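Local coordinates for putative cell surface protein, similar to internalin proteins (Listeria monocytogenes EGD-e, PDB 5KZS) that is of unknown function but, as an internalin-like leucine-rich-repeat surface protein, may take part in interactions with the host, at residues Pro90-Ile95 and Gln120-Met125; Thr183-Phe188 and Thr209-Leu214. All coordinates share one frame; numbering follows the deposited sequence.

Contact 1 (Pro90-Ile95 and Gln120-Met125); sequences PDISTI and QNYPEM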
# COMPACT_ATOMS: atom_id res chain seq x y z
N PRO A 90 -12.57 -3.90 17.77
CA PRO A 90 -12.29 -3.18 19.01
C PRO A 90 -11.05 -3.68 19.76
O PRO A 90 -10.49 -4.73 19.43
CB PRO A 90 -13.55 -3.40 19.84
CG PRO A 90 -14.07 -4.72 19.39
CD PRO A 90 -13.68 -4.86 17.95
N ASP A 91 -10.65 -2.89 20.76
CA ASP A 91 -9.48 -3.16 21.59
C ASP A 91 -9.97 -3.82 22.87
O ASP A 91 -10.11 -3.16 23.90
CB ASP A 91 -8.77 -1.83 21.89
CG ASP A 91 -7.41 -2.01 22.57
OD1 ASP A 91 -6.94 -3.16 22.80
OD2 ASP A 91 -6.78 -0.96 22.87
N ILE A 92 -10.22 -5.12 22.81
CA ILE A 92 -10.74 -5.88 23.95
C ILE A 92 -9.64 -6.67 24.65
O ILE A 92 -8.64 -7.03 24.05
CB ILE A 92 -11.89 -6.82 23.53
CG1 ILE A 92 -11.41 -8.02 22.70
CG2 ILE A 92 -12.94 -6.03 22.75
CD1 ILE A 92 -12.51 -9.03 22.40
N SER A 93 -9.87 -6.98 25.91
CA SER A 93 -8.86 -7.64 26.74
C SER A 93 -8.98 -9.17 26.76
O SER A 93 -8.21 -9.84 27.45
CB SER A 93 -8.96 -7.09 28.16
OG SER A 93 -10.26 -7.33 28.69
N THR A 94 -9.93 -9.73 26.01
CA THR A 94 -10.16 -11.18 26.02
C THR A 94 -9.45 -11.96 24.92
O THR A 94 -9.75 -13.13 24.75
CB THR A 94 -11.66 -11.53 25.95
OG1 THR A 94 -12.25 -10.93 24.80
CG2 THR A 94 -12.37 -11.04 27.20
N ILE A 95 -8.52 -11.34 24.18
CA ILE A 95 -7.73 -12.06 23.17
C ILE A 95 -6.23 -11.84 23.39
O ILE A 95 -5.55 -11.31 22.53
CB ILE A 95 -8.14 -11.68 21.72
CG1 ILE A 95 -9.65 -11.40 21.63
CG2 ILE A 95 -7.75 -12.82 20.77
CD1 ILE A 95 -10.20 -11.27 20.22
N GLN A 120 -3.83 -1.45 22.59
CA GLN A 120 -3.09 -1.72 23.82
C GLN A 120 -3.18 -3.18 24.30
O GLN A 120 -2.26 -3.66 24.97
CB GLN A 120 -3.60 -0.79 24.93
CG GLN A 120 -3.50 0.70 24.60
CD GLN A 120 -2.06 1.14 24.39
OE1 GLN A 120 -1.23 1.03 25.30
NE2 GLN A 120 -1.73 1.63 23.19
N ASN A 121 -4.28 -3.88 23.96
CA ASN A 121 -4.52 -5.24 24.48
C ASN A 121 -4.01 -6.40 23.62
O ASN A 121 -4.15 -7.55 24.01
CB ASN A 121 -6.01 -5.43 24.76
CG ASN A 121 -6.52 -4.49 25.83
OD1 ASN A 121 -6.14 -4.61 27.00
ND2 ASN A 121 -7.37 -3.56 25.45
N TYR A 122 -3.38 -6.09 22.49
CA TYR A 122 -2.74 -7.11 21.63
C TYR A 122 -1.22 -6.86 21.56
O TYR A 122 -0.70 -6.48 20.50
CB TYR A 122 -3.40 -7.10 20.24
CG TYR A 122 -4.91 -6.99 20.27
CD1 TYR A 122 -5.68 -7.82 21.08
CD2 TYR A 122 -5.57 -6.05 19.48
CE1 TYR A 122 -7.07 -7.71 21.12
CE2 TYR A 122 -6.96 -5.94 19.50
CZ TYR A 122 -7.70 -6.77 20.32
OH TYR A 122 -9.07 -6.66 20.35
N PRO A 123 -0.49 -7.07 22.69
CA PRO A 123 0.97 -6.86 22.70
C PRO A 123 1.79 -7.89 21.91
O PRO A 123 2.98 -7.66 21.68
CB PRO A 123 1.32 -6.94 24.19
CG PRO A 123 0.28 -7.85 24.76
CD PRO A 123 -0.98 -7.50 24.02
N GLU A 124 1.19 -9.02 21.53
CA GLU A 124 1.89 -10.05 20.76
C GLU A 124 1.59 -9.99 19.24
O GLU A 124 1.95 -10.91 18.50
CB GLU A 124 1.54 -11.43 21.34
CG GLU A 124 2.17 -11.67 22.71
CD GLU A 124 1.87 -13.06 23.26
OE1 GLU A 124 1.24 -13.88 22.55
OE2 GLU A 124 2.28 -13.33 24.42
N MSE A 125 0.98 -8.89 18.78
CA MSE A 125 0.53 -8.70 17.40
C MSE A 125 1.73 -8.61 16.50
O MSE A 125 2.72 -7.96 16.83
CB MSE A 125 -0.32 -7.43 17.34
CG MSE A 125 -0.91 -7.11 15.98
SE MSE A 125 -2.50 -8.18 15.62
CE MSE A 125 -3.77 -6.69 15.80
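On the convex side of the leucine-rich-repeat solenoid, the loop 90-95 before strand 100-103 meets the equivalent loop 120-125 before strand 127-129, chiefly through Asp91 and Tyr122. The Asp91 carboxylate, its CG anti to the backbone N (chi1 -171°), reaches across to accept hydrogen bonds from two consecutive backbone amides. Gln120 N gives a nearly straight bond to Asp91 OD2 (3.0 Å), on the syn side but out of the carboxylate plane, while Asn121 N bonds to the syn lone pair of Asp91 OD1 (3.0 Å). Asn121 ND2 adds a weak bond to the same OD1 (2.7 Å), the amide plane turned 60° from the carboxylate. With both oxygens gripped, the carboxylate has little freedom to rotate, and the negative charge is probably eased by these N-H groups. Tyr122 sends its hydroxyl between backbone groups of the facing loop: OH donates to Pro90 O (2.6 Å), which lies in the ring plane, and accepts from Ile92 N (3.1 Å). Asp91 OD1 sits over one face of the ring, and Ile95 CB lies 4.2 Å from Tyr122 CE1. Beyond the two loops, Phe89 and Tyr119 also touch Tyr122, and Ile92 packs on Leu66 and Glu67. Each loop thus sends a side chain to the backbone of the other, Asp91 forward and Tyr122 back, as consecutive coils stack in register in the leucine-rich-repeat solenoid.

Contact 2 (Thr183-Phe188 and Thr209-Leu214); sequences TNLPDF and TNFTNL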
# COMPACT_ATOMS: atom_id res chain seq x y z
N THR A 183 1.79 11.60 -1.90
CA THR A 183 2.64 12.57 -2.64
C THR A 183 4.06 12.72 -2.06
O THR A 183 4.97 13.18 -2.74
CB THR A 183 1.99 13.97 -2.67
OG1 THR A 183 1.63 14.37 -1.34
CG2 THR A 183 0.75 13.98 -3.54
N ASN A 184 4.23 12.33 -0.80
CA ASN A 184 5.48 12.50 -0.07
C ASN A 184 5.52 11.47 1.05
O ASN A 184 4.48 10.97 1.47
CB ASN A 184 5.52 13.89 0.59
CG ASN A 184 5.80 15.01 -0.41
OD1 ASN A 184 6.94 15.23 -0.81
ND2 ASN A 184 4.74 15.73 -0.81
N LEU A 185 6.72 11.17 1.54
CA LEU A 185 6.87 10.21 2.64
C LEU A 185 7.83 10.70 3.72
O LEU A 185 8.85 11.28 3.42
CB LEU A 185 7.35 8.87 2.10
CG LEU A 185 6.53 7.65 2.55
CD1 LEU A 185 5.22 7.58 1.78
CD2 LEU A 185 7.31 6.37 2.35
N PRO A 186 7.49 10.46 5.00
CA PRO A 186 8.43 10.64 6.10
C PRO A 186 9.75 9.89 5.91
O PRO A 186 9.75 8.77 5.43
CB PRO A 186 7.68 10.04 7.29
CG PRO A 186 6.25 10.30 6.99
CD PRO A 186 6.11 10.24 5.50
N ASP A 187 10.86 10.53 6.26
CA ASP A 187 12.15 9.87 6.27
C ASP A 187 12.22 9.08 7.56
O ASP A 187 12.51 9.64 8.61
CB ASP A 187 13.30 10.88 6.21
CG ASP A 187 14.68 10.22 6.18
OD1 ASP A 187 14.76 8.98 6.04
OD2 ASP A 187 15.70 10.94 6.29
N PHE A 188 11.95 7.78 7.49
CA PHE A 188 11.75 6.98 8.69
C PHE A 188 13.04 6.81 9.49
O PHE A 188 14.08 6.47 8.94
CB PHE A 188 11.17 5.62 8.34
CG PHE A 188 9.87 5.69 7.60
CD1 PHE A 188 8.71 6.10 8.25
CD2 PHE A 188 9.79 5.35 6.26
CE1 PHE A 188 7.50 6.17 7.56
CE2 PHE A 188 8.59 5.42 5.57
CZ PHE A 188 7.44 5.82 6.22
N THR A 209 11.57 11.49 -0.84
CA THR A 209 12.49 11.34 0.27
C THR A 209 13.62 10.36 0.05
O THR A 209 13.37 9.20 -0.21
CB THR A 209 11.70 10.84 1.47
OG1 THR A 209 10.68 11.80 1.74
CG2 THR A 209 12.60 10.65 2.68
N ASN A 210 14.85 10.81 0.18
CA ASN A 210 16.02 9.97 -0.03
C ASN A 210 16.39 9.32 1.29
O ASN A 210 17.18 9.86 2.05
CB ASN A 210 17.17 10.80 -0.60
CG ASN A 210 18.32 9.96 -1.13
OD1 ASN A 210 18.18 8.75 -1.35
ND2 ASN A 210 19.46 10.60 -1.37
N PHE A 211 15.83 8.14 1.55
CA PHE A 211 15.83 7.54 2.90
C PHE A 211 17.22 7.36 3.52
O PHE A 211 18.05 6.64 2.97
CB PHE A 211 15.10 6.19 2.89
CG PHE A 211 13.65 6.28 2.50
CD1 PHE A 211 12.76 7.02 3.25
CD2 PHE A 211 13.18 5.63 1.37
CE1 PHE A 211 11.43 7.11 2.88
CE2 PHE A 211 11.85 5.72 0.99
CZ PHE A 211 10.97 6.46 1.74
N THR A 212 17.44 8.00 4.67
CA THR A 212 18.75 8.01 5.34
C THR A 212 19.03 6.79 6.23
O THR A 212 20.20 6.40 6.39
CB THR A 212 18.92 9.29 6.20
OG1 THR A 212 17.78 9.48 7.03
CG2 THR A 212 19.10 10.51 5.31
N ASN A 213 17.98 6.19 6.80
CA ASN A 213 18.14 5.22 7.88
C ASN A 213 17.31 3.93 7.71
O ASN A 213 16.75 3.40 8.68
CB ASN A 213 17.78 5.90 9.21
CG ASN A 213 18.32 5.15 10.41
OD1 ASN A 213 19.36 4.50 10.34
ND2 ASN A 213 17.61 5.25 11.52
N LEU A 214 17.25 3.42 6.48
CA LEU A 214 16.59 2.14 6.19
C LEU A 214 17.65 1.05 6.00
O LEU A 214 17.79 0.48 4.92
CB LEU A 214 15.68 2.27 4.97
CG LEU A 214 14.46 3.18 5.16
CD1 LEU A 214 13.66 3.27 3.88
CD2 LEU A 214 13.57 2.69 6.28
O HOH W 1 8.73 12.00 -0.23
O HOH W 2 15.42 6.30 6.51
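Asp187 and Thr212 supply the main polar link between these two loops of the leucine-rich-repeat region. Thr212 OG1 donates to Asp187 OD2 (2.6 Å) and Thr212 N to Asp187 OD1 (3.2 Å), both arriving on the syn side, somewhat out of the carboxylate plane. The threonine hydroxyl lies between its own backbone N and carbonyl carbon (chi1 49°), which lets hydroxyl and amide of one residue grip the two oxygens of one carboxylate. At the other end of the contact, Thr209 OG1 donates to Leu185 O (2.5 Å) in the carbonyl plane.

Two waters extend this polar network. Water 1 accepts from Leu185 N and Thr209 N; water 2 accepts from Asn213 N and donates to Asp187 OD1 and Phe188 O, joining the carboxylate to two backbone groups. A further polar atom, Pro186 O, meets the C-H edge of the Phe211 ring in its plane, 3.5 Å from Phe211 CE1.

The apolar contacts centre on Phe211. Leu185 CD2 meets Phe211 CZ at the ring edge (3.7 Å). Phe188 runs beside Phe211, pointing the same way, with Phe188 CD2 4.1 Å from Phe211 CE1. Thr209 CG2 packs on Asp187 CB (3.6 Å), and Leu214 CD2 approaches Phe188 CB.

Leu185 also packs on Leu199 and Phe188 on Asp165, while Asn210 bonds to Ser232 and Asn233 of the following coil. The pair thus stacks one loop, between strands 174-176 and 196-198, against the next, between strands 205-206 and 219-221.

How the contacts relate
Both contacts join loops of successive coils that lead into adjacent strands of the parallel sheet, contact 1 in its N-terminal part and contact 2 toward its C-terminal end, closer to the middle of the chain. Their centres are 30 Å apart and they do not touch. Each is partly buried, with the aromatic residues buried and the aspartate partly exposed, and each aspartate accepts hydrogen bonds from the next loop: from N-H groups alone in contact 1, from one N-H and a hydroxyl in contact 2. The chemistry differs further: in 90-95/120-125 a tyrosine hydroxyl bonds to backbone groups, whereas in 183-188/209-214 phenylalanine rings pack, and a threonine hydroxyl and waters carry the remaining polar links.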